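Local coordinates for putative protease (Parabacteroides distasonis ATCC 8503, PDB 3KD4), which is of unknown function but is probably an exported hydrolase, perhaps a protease, at residues M29-F34 and S41-S46; D76-E81 and V102-E107; E132-T137 and W179-I184; Q193-E198 and I325-V330. All coordinates share one frame; numbering follows the deposited sequence.

Overall arrangement
Contacts 1, 2 and 3 all belong to the DUF3857 region. Contact 1 is the hub, its centre about 11 Å from that of contact 2 and about 16 Å from that of contact 3. It joins contact 2 through Ser46 OG and His103 NE2, 2.8 Å apart, and contact 3 through Tyr43 OH and Thr137 OG1, also 2.8 Å apart; both are probable hydrogen bonds. Contacts 2 and 3 do not touch, their nearest atoms lying about 13 Å apart. Contact 4 reaches another part of the molecule, about 20 Å from contact 3 between centres. Glycerol, probably from the crystallisation liquor, lies beside contact 4 and near Met29; none of the four contacts can be tied to a catalytic site.

Contact 1: M29-F34 and S41-S46; sequences MELTLF and STYGES
The aromatic ring of Tyr43 meets Leu31 and Leu33 on a slant, so neither leucine can be said to sit squarely on a face or at an edge. Leu31 touches the ring with one methyl, CD2, which comes within 3.8 Å of Tyr43 CD1 as the two side chains cross at about a right angle. Leu33 sits nearer the root of the tyrosine, its CD2 lying 4.0 Å from Tyr43 CB, and CD1 approaches the same CB, giving a two-pronged grip. With CG of Leu31 opposite its backbone N (chi1 172°) and that of Leu33 opposite its carbonyl carbon (chi1 -58°), the CD2 methyls of both arrive on the same side of the ring plane. With an alanine at Leu33 both methyls are gone, and a gap would probably open beside Tyr43 CB and the base of the ring. At the other end, in the modelled conformer, selenomethionine Met29 brings CE to 3.7 Å from Ser46 OG, a contact made doubtful by a second conformer.

The segment 41-46 is shaped locally by an ST turn, in which Tyr43 N donates to Ser41 OG over 3.0 Å. Met29-Leu33 closes strand 23-33 of the large mixed sheet, and a short helix at 36-39 connects it to the turn. The chemistry is divided: apolar methyls hold the root and one flank of Tyr43, while its hydroxyl is hydrogen-bonded to Ser138 and Thr137 and Ser46 OG to His103, so the polar ends tie this corner to neighbouring loops.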
loop_
_atom_site.group_PDB
_atom_site.type_symbol
_atom_site.label_atom_id
_atom_site.label_comp_id
_atom_site.label_asym_id
_atom_site.label_seq_id
_atom_site.Cartn_x
_atom_site.Cartn_y
_atom_site.Cartn_z
HETATM N N MSE A 29 -8.770 -15.231 19.320
HETATM C CA MSE A 29 -7.681 -15.970 18.733
HETATM C C MSE A 29 -7.000 -16.876 19.750
HETATM O O MSE A 29 -7.095 -16.657 20.950
HETATM C CB MSE A 29 -6.674 -15.050 18.027
HETATM C CG MSE A 29 -5.935 -14.048 18.886
HETATM SE SE MSE A 29 -4.502 -14.893 19.904
HETATM C CE MSE A 29 -3.293 -13.356 20.116
ATOM N N GLU A 30 -6.381 -17.911 19.205
ATOM C CA GLU A 30 -5.499 -18.823 19.886
ATOM C C GLU A 30 -4.242 -18.868 19.019
ATOM O O GLU A 30 -4.302 -19.223 17.807
ATOM C CB GLU A 30 -6.138 -20.188 19.997
ATOM C CG GLU A 30 -7.408 -20.140 20.775
ATOM C CD GLU A 30 -8.086 -21.504 20.910
ATOM O OE1 GLU A 30 -7.476 -22.554 20.577
ATOM O OE2 GLU A 30 -9.243 -21.494 21.344
ATOM N N LEU A 31 -3.111 -18.544 19.636
ATOM C CA LEU A 31 -1.839 -18.471 18.935
ATOM C C LEU A 31 -0.781 -19.208 19.716
ATOM O O LEU A 31 -0.413 -18.806 20.827
ATOM C CB LEU A 31 -1.438 -16.999 18.737
ATOM C CG LEU A 31 -0.035 -16.670 18.179
ATOM C CD1 LEU A 31 0.190 -17.266 16.798
ATOM C CD2 LEU A 31 0.146 -15.163 18.147
ATOM N N THR A 32 -0.268 -20.286 19.139
ATOM C CA THR A 32 0.814 -21.026 19.754
ATOM C C THR A 32 2.178 -20.588 19.208
ATOM O O THR A 32 2.345 -20.473 18.002
ATOM C CB THR A 32 0.621 -22.536 19.524
ATOM O OG1 THR A 32 -0.688 -22.919 19.976
ATOM C CG2 THR A 32 1.697 -23.327 20.267
ATOM N N LEU A 33 3.115 -20.323 20.117
ATOM C CA LEU A 33 4.477 -19.892 19.809
ATOM C C LEU A 33 5.434 -21.030 20.109
ATOM O O LEU A 33 5.444 -21.550 21.205
ATOM C CB LEU A 33 4.816 -18.665 20.629
ATOM C CG LEU A 33 3.885 -17.440 20.441
ATOM C CD1 LEU A 33 4.505 -16.202 21.086
ATOM C CD2 LEU A 33 3.571 -17.142 18.974
ATOM N N PHE A 34 6.227 -21.453 19.137
ATOM C CA PHE A 34 7.055 -22.640 19.323
ATOM C C PHE A 34 8.521 -22.340 19.587
ATOM O O PHE A 34 9.234 -23.233 19.979
ATOM C CB PHE A 34 6.988 -23.543 18.106
ATOM C CG PHE A 34 5.631 -24.065 17.819
ATOM C CD1 PHE A 34 5.068 -25.028 18.631
ATOM C CD2 PHE A 34 4.921 -23.611 16.721
ATOM C CE1 PHE A 34 3.791 -25.502 18.362
ATOM C CE2 PHE A 34 3.658 -24.109 16.436
ATOM C CZ PHE A 34 3.098 -25.034 17.261
ATOM N N SER A 41 9.465 -11.744 19.458
ATOM C CA SER A 41 9.030 -10.852 18.390
ATOM C C SER A 41 7.781 -10.052 18.860
ATOM O O SER A 41 7.362 -10.167 20.001
ATOM C CB SER A 41 8.684 -11.670 17.142
ATOM O OG SER A 41 7.428 -12.331 17.274
ATOM N N THR A 42 7.160 -9.308 17.964
ATOM C CA THR A 42 5.935 -8.611 18.313
ATOM C C THR A 42 4.766 -9.588 18.542
ATOM O O THR A 42 3.709 -9.167 18.995
ATOM C CB THR A 42 5.538 -7.572 17.250
ATOM O OG1 THR A 42 5.515 -8.203 15.987
ATOM C CG2 THR A 42 6.487 -6.378 17.234
ATOM N N TYR A 43 4.953 -10.893 18.282
ATOM C CA TYR A 43 3.958 -11.897 18.752
ATOM C C TYR A 43 3.818 -11.904 20.279
ATOM O O TYR A 43 2.826 -12.369 20.820
ATOM C CB TYR A 43 4.281 -13.293 18.259
ATOM C CG TYR A 43 3.875 -13.616 16.845
ATOM C CD1 TYR A 43 2.691 -13.113 16.296
ATOM C CD2 TYR A 43 4.623 -14.499 16.087
ATOM C CE1 TYR A 43 2.295 -13.464 15.001
ATOM C CE2 TYR A 43 4.239 -14.858 14.831
ATOM C CZ TYR A 43 3.076 -14.330 14.280
ATOM O OH TYR A 43 2.669 -14.682 13.019
ATOM N N GLY A 44 4.799 -11.328 20.971
ATOM C CA GLY A 44 4.707 -11.151 22.417
ATOM C C GLY A 44 3.629 -10.160 22.860
ATOM O O GLY A 44 3.346 -10.059 24.059
ATOM N N GLU A 45 3.081 -9.402 21.905
ATOM C CA GLU A 45 2.035 -8.422 22.187
ATOM C C GLU A 45 0.890 -8.507 21.210
ATOM O O GLU A 45 1.040 -9.005 20.125
ATOM C CB GLU A 45 2.580 -6.992 22.103
ATOM C CG GLU A 45 3.592 -6.624 23.165
ATOM C CD GLU A 45 4.986 -7.108 22.830
ATOM O OE1 GLU A 45 5.373 -7.008 21.654
ATOM O OE2 GLU A 45 5.680 -7.586 23.755
ATOM N N SER A 46 -0.253 -7.985 21.635
ATOM C CA SER A 46 -1.349 -7.694 20.755
ATOM C C SER A 46 -1.597 -6.175 20.762
ATOM O O SER A 46 -1.385 -5.494 21.791
ATOM C CB SER A 46 -2.577 -8.501 21.173
ATOM O OG SER A 46 -2.397 -9.886 20.903
#

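Contact 2: D76-E81 and V102-E107; sequences DNAFVE and VHTGLE
A single backbone hydrogen bond, from Val102 N to Ala78 O, makes this contact a backbone pairing at the end of a sheet, where strand 97-102 runs out beside the 3-10 turn that leads into strand 79-82. The bond spans 2.9 Å and is nearly straight, with an N-H...O angle of 172°, and the donor lies in the carbonyl plane of Ala78. Around it the packing is slight. Ala78 CB points toward the other segment, 3.5 Å from Val102 O and 4.2 Å from Val102 CB.

The pairing is part of a three-stranded antiparallel sheet in which 97-102 is the central strand, flanked by 45-50 and 79-82; Val80 continues the pairing with Val100. Past Val102 the strand gives way to a loop, and Thr104 reaches back with CG2 to lie 4.0 Å from Ala78 CB. That methyl can do so because it stands opposite the carbonyl carbon of Thr104, which puts OG1 between backbone N and carbonyl (chi1 67°). Pro75 also touches Thr104. The loop then turns at Gly105, whose positive phi suits a glycine, and its carbonyl is hydrogen-bonded to Gln66.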
loop_
_atom_site.group_PDB
_atom_site.type_symbol
_atom_site.label_atom_id
_atom_site.label_comp_id
_atom_site.label_asym_id
_atom_site.label_seq_id
_atom_site.Cartn_x
_atom_site.Cartn_y
_atom_site.Cartn_z
ATOM N N ASP A 76 -3.364 -6.852 35.117
ATOM C CA ASP A 76 -3.769 -5.492 34.743
ATOM C C ASP A 76 -2.612 -4.640 34.237
ATOM O O ASP A 76 -2.758 -3.909 33.268
ATOM C CB ASP A 76 -4.413 -4.802 35.932
ATOM C CG ASP A 76 -5.830 -5.346 36.245
ATOM O OD1 ASP A 76 -6.409 -6.148 35.466
ATOM O OD2 ASP A 76 -6.366 -4.953 37.291
ATOM N N ASN A 77 -1.454 -4.750 34.872
ATOM C CA ASN A 77 -0.315 -3.917 34.484
ATOM C C ASN A 77 0.352 -4.336 33.162
ATOM O O ASN A 77 1.268 -3.688 32.721
ATOM C CB ASN A 77 0.698 -3.821 35.629
ATOM C CG ASN A 77 1.294 -5.151 35.994
ATOM O OD1 ASN A 77 1.239 -6.115 35.220
ATOM N ND2 ASN A 77 1.901 -5.219 37.193
ATOM N N ALA A 78 -0.154 -5.395 32.520
ATOM C CA ALA A 78 0.300 -5.805 31.193
ATOM C C ALA A 78 -0.603 -5.218 30.085
ATOM O O ALA A 78 -0.388 -5.496 28.914
ATOM C CB ALA A 78 0.380 -7.326 31.118
ATOM N N PHE A 79 -1.605 -4.412 30.458
ATOM C CA PHE A 79 -2.416 -3.673 29.485
ATOM C C PHE A 79 -1.980 -2.210 29.464
ATOM O O PHE A 79 -2.151 -1.511 30.476
ATOM C CB PHE A 79 -3.932 -3.767 29.802
ATOM C CG PHE A 79 -4.500 -5.167 29.721
ATOM C CD1 PHE A 79 -4.396 -6.035 30.797
ATOM C CD2 PHE A 79 -5.153 -5.599 28.589
ATOM C CE1 PHE A 79 -4.950 -7.340 30.746
ATOM C CE2 PHE A 79 -5.676 -6.884 28.512
ATOM C CZ PHE A 79 -5.582 -7.758 29.606
ATOM N N VAL A 80 -1.389 -1.744 28.360
ATOM C CA VAL A 80 -0.899 -0.383 28.305
ATOM C C VAL A 80 -1.528 0.331 27.137
ATOM O O VAL A 80 -1.419 -0.123 26.014
ATOM C CB VAL A 80 0.639 -0.304 28.189
ATOM C CG1 VAL A 80 1.108 1.173 28.284
ATOM C CG2 VAL A 80 1.287 -1.174 29.264
ATOM N N GLU A 81 -2.152 1.479 27.404
ATOM C CA GLU A 81 -2.780 2.269 26.356
ATOM C C GLU A 81 -1.870 3.387 25.908
ATOM O O GLU A 81 -1.246 4.036 26.733
ATOM C CB GLU A 81 -4.130 2.799 26.858
ATOM C CG GLU A 81 -5.258 2.442 25.891
ATOM C CD GLU A 81 -6.636 2.484 26.490
ATOM O OE1 GLU A 81 -6.836 3.290 27.439
ATOM O OE2 GLU A 81 -7.513 1.707 25.989
ATOM N N VAL A 102 0.443 -7.090 26.659
ATOM C CA VAL A 102 1.726 -7.807 26.754
ATOM C C VAL A 102 1.429 -9.209 27.256
ATOM O O VAL A 102 0.930 -9.392 28.363
ATOM C CB VAL A 102 2.727 -7.106 27.694
ATOM C CG1 VAL A 102 4.014 -7.984 27.889
ATOM C CG2 VAL A 102 3.085 -5.701 27.154
ATOM N N HIS A 103 1.678 -10.196 26.413
ATOM C CA HIS A 103 1.345 -11.563 26.754
ATOM C C HIS A 103 2.350 -12.112 27.733
ATOM O O HIS A 103 3.565 -12.114 27.457
ATOM C CB HIS A 103 1.291 -12.390 25.491
ATOM C CG HIS A 103 0.234 -11.915 24.561
ATOM N ND1 HIS A 103 -1.060 -11.750 24.975
ATOM C CD2 HIS A 103 0.284 -11.488 23.275
ATOM C CE1 HIS A 103 -1.783 -11.294 23.970
ATOM N NE2 HIS A 103 -0.985 -11.105 22.934
ATOM N N THR A 104 1.868 -12.557 28.882
ATOM C CA THR A 104 2.744 -13.013 29.932
ATOM C C THR A 104 2.637 -14.523 30.025
ATOM O O THR A 104 1.753 -15.158 29.428
ATOM C CB THR A 104 2.408 -12.371 31.308
ATOM O OG1 THR A 104 1.133 -12.849 31.735
ATOM C CG2 THR A 104 2.396 -10.823 31.243
ATOM N N GLY A 105 3.583 -15.096 30.749
ATOM C CA GLY A 105 3.677 -16.531 30.919
ATOM C C GLY A 105 4.069 -17.310 29.683
ATOM O O GLY A 105 3.844 -18.524 29.624
ATOM N N LEU A 106 4.610 -16.629 28.674
ATOM C CA LEU A 106 5.028 -17.322 27.468
ATOM C C LEU A 106 6.182 -18.304 27.782
ATOM O O LEU A 106 7.069 -18.006 28.573
ATOM C CB LEU A 106 5.430 -16.351 26.360
ATOM C CG LEU A 106 4.273 -15.539 25.759
ATOM C CD1 LEU A 106 4.812 -14.635 24.647
ATOM C CD2 LEU A 106 3.189 -16.441 25.233
ATOM N N GLU A 107 6.097 -19.480 27.171
ATOM C CA GLU A 107 7.126 -20.529 27.220
ATOM C C GLU A 107 7.005 -21.249 25.909
ATOM O O GLU A 107 5.944 -21.223 25.291
ATOM C CB GLU A 107 6.779 -21.579 28.259
ATOM C CG GLU A 107 6.819 -21.123 29.612
ATOM C CD GLU A 107 6.594 -22.247 30.578
ATOM O OE1 GLU A 107 5.943 -23.262 30.183
ATOM O OE2 GLU A 107 7.018 -22.046 31.724
#

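Contact 3: E132-T137 and W179-I184; sequences ERLQET and WTLRNI
Leu134, Leu181 and Ile184 make the close, buried part of this contact, whereas Gln135 and the charged residues beside it belong to its more polar and exposed flank. The end of strand 129-133 and the loop after it, from a three-stranded antiparallel sheet, here pack on strand 174-184 of the eight-stranded mixed sheet. Leu134 CD1 lies 4.1 Å from Leu181 CD2, the two side chains crossing at about a right angle. With CG1 of Ile184 anti to the carbonyl carbon (chi1 -52°), its CD1 is carried to 3.6 Å from Leu134 O, while CG2, anti to the backbone N, meets Gln135 CG at 4.0 Å. Leu159 of strand 156-160 adds to the packing on both leucines.

Gln135 turns from this apolar patch to hydrogen bonds with Ser200 and Pro185 O at its amide end. Farther out, the exposed Arg133 folds back on its own segment. Its NE donates to Gln135 O at 2.9 Å, almost in line with the C=O, while NH2 reaches Glu136 OE1 at 3.0 Å in a salt bridge on the syn side. Both acceptors sit in the guanidinium plane, so the two bonds together fix its rotation.

Strand 174-184 ends in a G1 beta bulge, where Asn183 and Ile184 both face Val140. The two segments thus hold together by apolar packing, methyls against methyls, methylenes and a backbone carbonyl, with no polar bond between them.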
loop_
_atom_site.group_PDB
_atom_site.type_symbol
_atom_site.label_atom_id
_atom_site.label_comp_id
_atom_site.label_asym_id
_atom_site.label_seq_id
_atom_site.Cartn_x
_atom_site.Cartn_y
_atom_site.Cartn_z
ATOM N N GLU A 132 -11.498 -7.616 5.386
ATOM C CA GLU A 132 -10.653 -8.223 6.391
ATOM C C GLU A 132 -9.746 -9.273 5.789
ATOM O O GLU A 132 -10.203 -10.222 5.173
ATOM C CB GLU A 132 -11.506 -8.846 7.497
ATOM C CG GLU A 132 -10.708 -9.294 8.705
ATOM C CD GLU A 132 -10.304 -8.138 9.604
ATOM O OE1 GLU A 132 -10.740 -6.996 9.345
ATOM O OE2 GLU A 132 -9.553 -8.384 10.570
ATOM N N ARG A 133 -8.455 -9.088 5.981
ATOM C CA ARG A 133 -7.475 -10.111 5.622
ATOM C C ARG A 133 -7.581 -11.292 6.578
ATOM O O ARG A 133 -7.530 -11.075 7.782
ATOM C CB ARG A 133 -6.068 -9.516 5.759
ATOM C CG ARG A 133 -4.987 -10.422 5.274
ATOM C CD ARG A 133 -3.580 -9.891 5.560
ATOM N NE ARG A 133 -3.252 -10.061 6.979
ATOM C CZ ARG A 133 -3.140 -9.085 7.866
ATOM N NH1 ARG A 133 -3.300 -7.820 7.515
ATOM N NH2 ARG A 133 -2.864 -9.380 9.118
ATOM N N LEU A 134 -7.676 -12.514 6.061
ATOM C CA LEU A 134 -7.794 -13.713 6.884
ATOM C C LEU A 134 -6.500 -14.562 6.935
ATOM O O LEU A 134 -6.296 -15.356 7.865
ATOM C CB LEU A 134 -8.968 -14.550 6.381
ATOM C CG LEU A 134 -10.321 -13.816 6.325
ATOM C CD1 LEU A 134 -11.430 -14.760 5.873
ATOM C CD2 LEU A 134 -10.671 -13.166 7.684
ATOM N N GLN A 135 -5.604 -14.348 5.973
ATOM C CA GLN A 135 -4.296 -14.970 5.994
ATOM C C GLN A 135 -3.372 -14.209 6.892
ATOM O O GLN A 135 -3.379 -12.977 6.890
ATOM C CB GLN A 135 -3.697 -15.026 4.576
ATOM C CG GLN A 135 -2.427 -15.813 4.457
ATOM C CD GLN A 135 -2.036 -16.076 3.013
ATOM O OE1 GLN A 135 -2.088 -15.185 2.185
ATOM N NE2 GLN A 135 -1.687 -17.316 2.707
ATOM N N GLU A 136 -2.553 -14.935 7.655
ATOM C CA GLU A 136 -1.540 -14.322 8.519
ATOM C C GLU A 136 -0.124 -14.768 8.119
ATOM O O GLU A 136 0.060 -15.558 7.198
ATOM C CB GLU A 136 -1.791 -14.702 9.987
ATOM C CG GLU A 136 -3.187 -14.413 10.474
ATOM C CD GLU A 136 -3.530 -12.932 10.542
ATOM O OE1 GLU A 136 -2.639 -12.050 10.469
ATOM O OE2 GLU A 136 -4.729 -12.658 10.664
ATOM N N THR A 137 0.875 -14.248 8.818
ATOM C CA THR A 137 2.270 -14.615 8.571
ATOM C C THR A 137 2.584 -15.996 9.155
ATOM O O THR A 137 3.598 -16.591 8.848
ATOM C CB THR A 137 3.218 -13.527 9.162
ATOM O OG1 THR A 137 2.894 -13.325 10.532
ATOM C CG2 THR A 137 3.031 -12.169 8.422
ATOM N N TRP A 179 -18.731 -18.166 7.485
ATOM C CA TRP A 179 -17.869 -19.047 6.732
ATOM C C TRP A 179 -16.865 -19.708 7.692
ATOM O O TRP A 179 -16.464 -19.085 8.679
ATOM C CB TRP A 179 -17.062 -18.235 5.714
ATOM C CG TRP A 179 -17.782 -17.449 4.703
ATOM C CD1 TRP A 179 -17.836 -17.727 3.373
ATOM C CD2 TRP A 179 -18.476 -16.191 4.879
ATOM N NE1 TRP A 179 -18.539 -16.754 2.712
ATOM C CE2 TRP A 179 -18.931 -15.789 3.599
ATOM C CE3 TRP A 179 -18.741 -15.371 5.968
ATOM C CZ2 TRP A 179 -19.674 -14.622 3.395
ATOM C CZ3 TRP A 179 -19.477 -14.202 5.772
ATOM C CH2 TRP A 179 -19.941 -13.845 4.495
ATOM N N THR A 180 -16.393 -20.915 7.336
ATOM C CA THR A 180 -15.338 -21.581 8.081
ATOM C C THR A 180 -14.211 -21.977 7.144
ATOM O O THR A 180 -14.416 -22.713 6.179
ATOM C CB THR A 180 -15.873 -22.779 8.843
ATOM O OG1 THR A 180 -16.893 -22.328 9.742
ATOM C CG2 THR A 180 -14.749 -23.457 9.678
ATOM N N LEU A 181 -13.026 -21.396 7.341
ATOM C CA LEU A 181 -11.873 -21.746 6.505
ATOM C C LEU A 181 -10.935 -22.598 7.360
ATOM O O LEU A 181 -10.836 -22.394 8.576
ATOM C CB LEU A 181 -11.166 -20.491 6.002
ATOM C CG LEU A 181 -11.873 -19.445 5.125
ATOM C CD1 LEU A 181 -12.914 -18.605 5.890
ATOM C CD2 LEU A 181 -10.800 -18.526 4.493
ATOM N N ARG A 182 -10.295 -23.595 6.751
ATOM C CA ARG A 182 -9.376 -24.457 7.457
ATOM C C ARG A 182 -8.046 -24.511 6.769
ATOM O O ARG A 182 -7.954 -24.461 5.548
ATOM C CB ARG A 182 -9.940 -25.861 7.574
ATOM C CG ARG A 182 -11.303 -25.849 8.261
ATOM C CD ARG A 182 -11.837 -27.236 8.485
ATOM N NE ARG A 182 -13.111 -27.152 9.180
ATOM C CZ ARG A 182 -13.242 -26.947 10.490
ATOM N NH1 ARG A 182 -12.184 -26.856 11.290
ATOM N NH2 ARG A 182 -14.444 -26.852 11.015
ATOM N N ASN A 183 -7.008 -24.573 7.581
ATOM C CA ASN A 183 -5.632 -24.726 7.111
ATOM C C ASN A 183 -5.230 -23.654 6.126
ATOM O O ASN A 183 -4.799 -23.950 5.042
ATOM C CB ASN A 183 -5.436 -26.147 6.541
ATOM C CG ASN A 183 -5.801 -27.207 7.556
ATOM O OD1 ASN A 183 -5.321 -27.164 8.674
ATOM N ND2 ASN A 183 -6.695 -28.126 7.194
ATOM N N ILE A 184 -5.359 -22.396 6.514
ATOM C CA ILE A 184 -4.890 -21.300 5.684
ATOM C C ILE A 184 -3.352 -21.270 5.820
ATOM O O ILE A 184 -2.820 -21.105 6.926
ATOM C CB ILE A 184 -5.404 -19.935 6.121
ATOM C CG1 ILE A 184 -6.935 -19.919 6.277
ATOM C CG2 ILE A 184 -4.929 -18.835 5.108
ATOM C CD1 ILE A 184 -7.505 -18.554 6.829
#

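Contact 4: Q193-E198 and I325-V330; sequences QPKNRE and IQTLAV
Asn196 and Gln326 approach from opposite directions and meet through their amides, whose planes stand 39° apart. Asn196 ND2 donates to Gln326 OE1 over 2.8 Å, with an N-H...O angle of 144°; the bond is therefore bent, and the donor lies somewhat off the plane of the Gln326 carbonyl. Asn196 OD1 is also near, 3.1 Å from Gln326 OE1, a pairing of two acceptors that earns no bond and probably costs some energy. Gln326 reaches across because CG lies between its backbone N and carbonyl carbon (chi1 59°) and the chain runs extended beyond it.

Lys195 comes in alongside, also from the opposite direction and fully extended. Its CE lies 3.6 Å from Gln326 NE2, so the aliphatic part of the lysine borders the amide nitrogen. NZ is just as near NE2, but both are donors, and the contact is one of packing. Were Gln326 cut back to an alanine, ND2 of Asn196 would probably lose this acceptor and the end of Lys195 would be freer to move.

The loop has other company: Arg349 of helix 346-349 touches both Lys195 and Asn196, Glu418 accepts from the Lys195 backbone N, and Asn196 O is hydrogen-bonded to a glycerol, probably from the crystallisation liquor. Gln326 and Thr327 form a classic beta bulge opposite Val310. The 193-198 loop thus lies at the entry end of strand 327-334, which belongs to an antiparallel sheet packed on helix 287-300, an arrangement consistent with a transglutaminase-like core.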
loop_
_atom_site.group_PDB
_atom_site.type_symbol
_atom_site.label_atom_id
_atom_site.label_comp_id
_atom_site.label_asym_id
_atom_site.label_seq_id
_atom_site.Cartn_x
_atom_site.Cartn_y
_atom_site.Cartn_z
ATOM N N GLN A 193 5.975 -9.698 -4.136
ATOM C CA GLN A 193 4.697 -10.288 -4.465
ATOM C C GLN A 193 3.731 -9.160 -4.867
ATOM O O GLN A 193 3.951 -7.998 -4.519
ATOM C CB GLN A 193 4.137 -11.036 -3.256
ATOM C CG GLN A 193 4.983 -12.243 -2.875
ATOM C CD GLN A 193 4.410 -12.958 -1.649
ATOM O OE1 GLN A 193 3.377 -13.597 -1.743
ATOM N NE2 GLN A 193 5.083 -12.841 -0.515
ATOM N N PRO A 194 2.662 -9.507 -5.571
ATOM C CA PRO A 194 1.717 -8.483 -5.963
ATOM C C PRO A 194 1.147 -7.738 -4.761
ATOM O O PRO A 194 0.922 -8.326 -3.698
ATOM C CB PRO A 194 0.611 -9.263 -6.684
ATOM C CG PRO A 194 1.185 -10.541 -7.006
ATOM C CD PRO A 194 2.243 -10.838 -6.025
ATOM N N LYS A 195 0.967 -6.441 -4.932
ATOM C CA LYS A 195 0.387 -5.618 -3.907
ATOM C C LYS A 195 -0.941 -6.211 -3.430
ATOM O O LYS A 195 -1.210 -6.261 -2.226
ATOM C CB LYS A 195 0.169 -4.211 -4.440
ATOM C CG LYS A 195 -0.462 -3.265 -3.425
ATOM C CD LYS A 195 -0.556 -1.846 -3.997
ATOM C CE LYS A 195 -1.164 -0.877 -2.981
ATOM N NZ LYS A 195 -0.976 0.521 -3.472
ATOM N N ASN A 196 -1.748 -6.684 -4.361
ATOM C CA ASN A 196 -2.971 -7.397 -4.003
ATOM C C ASN A 196 -2.874 -8.871 -4.398
ATOM O O ASN A 196 -2.862 -9.225 -5.581
ATOM C CB ASN A 196 -4.159 -6.685 -4.646
ATOM C CG ASN A 196 -4.258 -5.249 -4.167
ATOM O OD1 ASN A 196 -4.309 -5.004 -2.946
ATOM N ND2 ASN A 196 -4.203 -4.301 -5.091
ATOM N N ARG A 197 -2.735 -9.729 -3.397
ATOM C CA ARG A 197 -2.566 -11.158 -3.649
ATOM C C ARG A 197 -3.943 -11.809 -3.770
ATOM O O ARG A 197 -4.705 -11.813 -2.809
ATOM C CB ARG A 197 -1.763 -11.786 -2.523
ATOM C CG ARG A 197 -0.430 -11.104 -2.294
ATOM C CD ARG A 197 0.123 -11.345 -0.912
ATOM N NE ARG A 197 1.244 -10.436 -0.667
ATOM C CZ ARG A 197 2.163 -10.570 0.296
ATOM N NH1 ARG A 197 2.124 -11.591 1.156
ATOM N NH2 ARG A 197 3.139 -9.665 0.396
ATOM N N GLU A 198 -4.251 -12.377 -4.932
ATOM C CA GLU A 198 -5.634 -12.806 -5.225
ATOM C C GLU A 198 -5.996 -14.085 -4.481
ATOM O O GLU A 198 -7.170 -14.253 -4.107
ATOM C CB GLU A 198 -5.903 -12.948 -6.743
ATOM N N ILE A 325 -11.144 0.436 -0.218
ATOM C CA ILE A 325 -10.375 1.466 -0.931
ATOM C C ILE A 325 -8.917 1.426 -0.431
ATOM O O ILE A 325 -8.692 1.438 0.775
ATOM C CB ILE A 325 -10.969 2.851 -0.753
ATOM C CG1 ILE A 325 -12.379 2.907 -1.372
ATOM C CG2 ILE A 325 -10.048 3.969 -1.361
ATOM C CD1 ILE A 325 -13.156 4.215 -1.070
ATOM N N GLN A 326 -7.953 1.370 -1.355
ATOM C CA GLN A 326 -6.531 1.341 -1.017
ATOM C C GLN A 326 -5.843 2.655 -1.168
ATOM O O GLN A 326 -4.909 2.909 -0.438
ATOM C CB GLN A 326 -5.765 0.215 -1.783
ATOM C CG GLN A 326 -5.788 0.274 -3.292
ATOM C CD GLN A 326 -4.921 -0.833 -3.980
ATOM O OE1 GLN A 326 -5.003 -2.017 -3.607
ATOM N NE2 GLN A 326 -4.096 -0.430 -5.003
ATOM N N THR A 327 -6.254 3.506 -2.110
ATOM C CA THR A 327 -5.625 4.799 -2.341
ATOM C C THR A 327 -6.676 5.803 -2.830
ATOM O O THR A 327 -7.677 5.387 -3.392
ATOM C CB THR A 327 -4.540 4.668 -3.446
ATOM O OG1 THR A 327 -3.728 3.521 -3.182
ATOM C CG2 THR A 327 -3.652 5.904 -3.538
ATOM N N LEU A 328 -6.385 7.094 -2.663
ATOM C CA LEU A 328 -7.175 8.166 -3.215
ATOM C C LEU A 328 -6.341 8.983 -4.197
ATOM O O LEU A 328 -5.124 9.039 -4.102
ATOM C CB LEU A 328 -7.690 9.047 -2.119
ATOM C CG LEU A 328 -8.524 8.318 -1.060
ATOM C CD1 LEU A 328 -8.579 9.184 0.165
ATOM C CD2 LEU A 328 -9.920 7.959 -1.586
ATOM N N ALA A 329 -7.015 9.569 -5.175
ATOM C CA ALA A 329 -6.392 10.444 -6.135
ATOM C C ALA A 329 -7.410 11.501 -6.527
ATOM O O ALA A 329 -8.590 11.456 -6.127
ATOM C CB ALA A 329 -5.907 9.615 -7.362
ATOM N N VAL A 330 -6.951 12.463 -7.302
ATOM C CA VAL A 330 -7.799 13.488 -7.842
ATOM C C VAL A 330 -7.575 13.510 -9.349
ATOM O O VAL A 330 -6.438 13.460 -9.826
ATOM C CB VAL A 330 -7.486 14.843 -7.198
ATOM C CG1 VAL A 330 -8.299 16.000 -7.841
ATOM C CG2 VAL A 330 -7.750 14.765 -5.683
#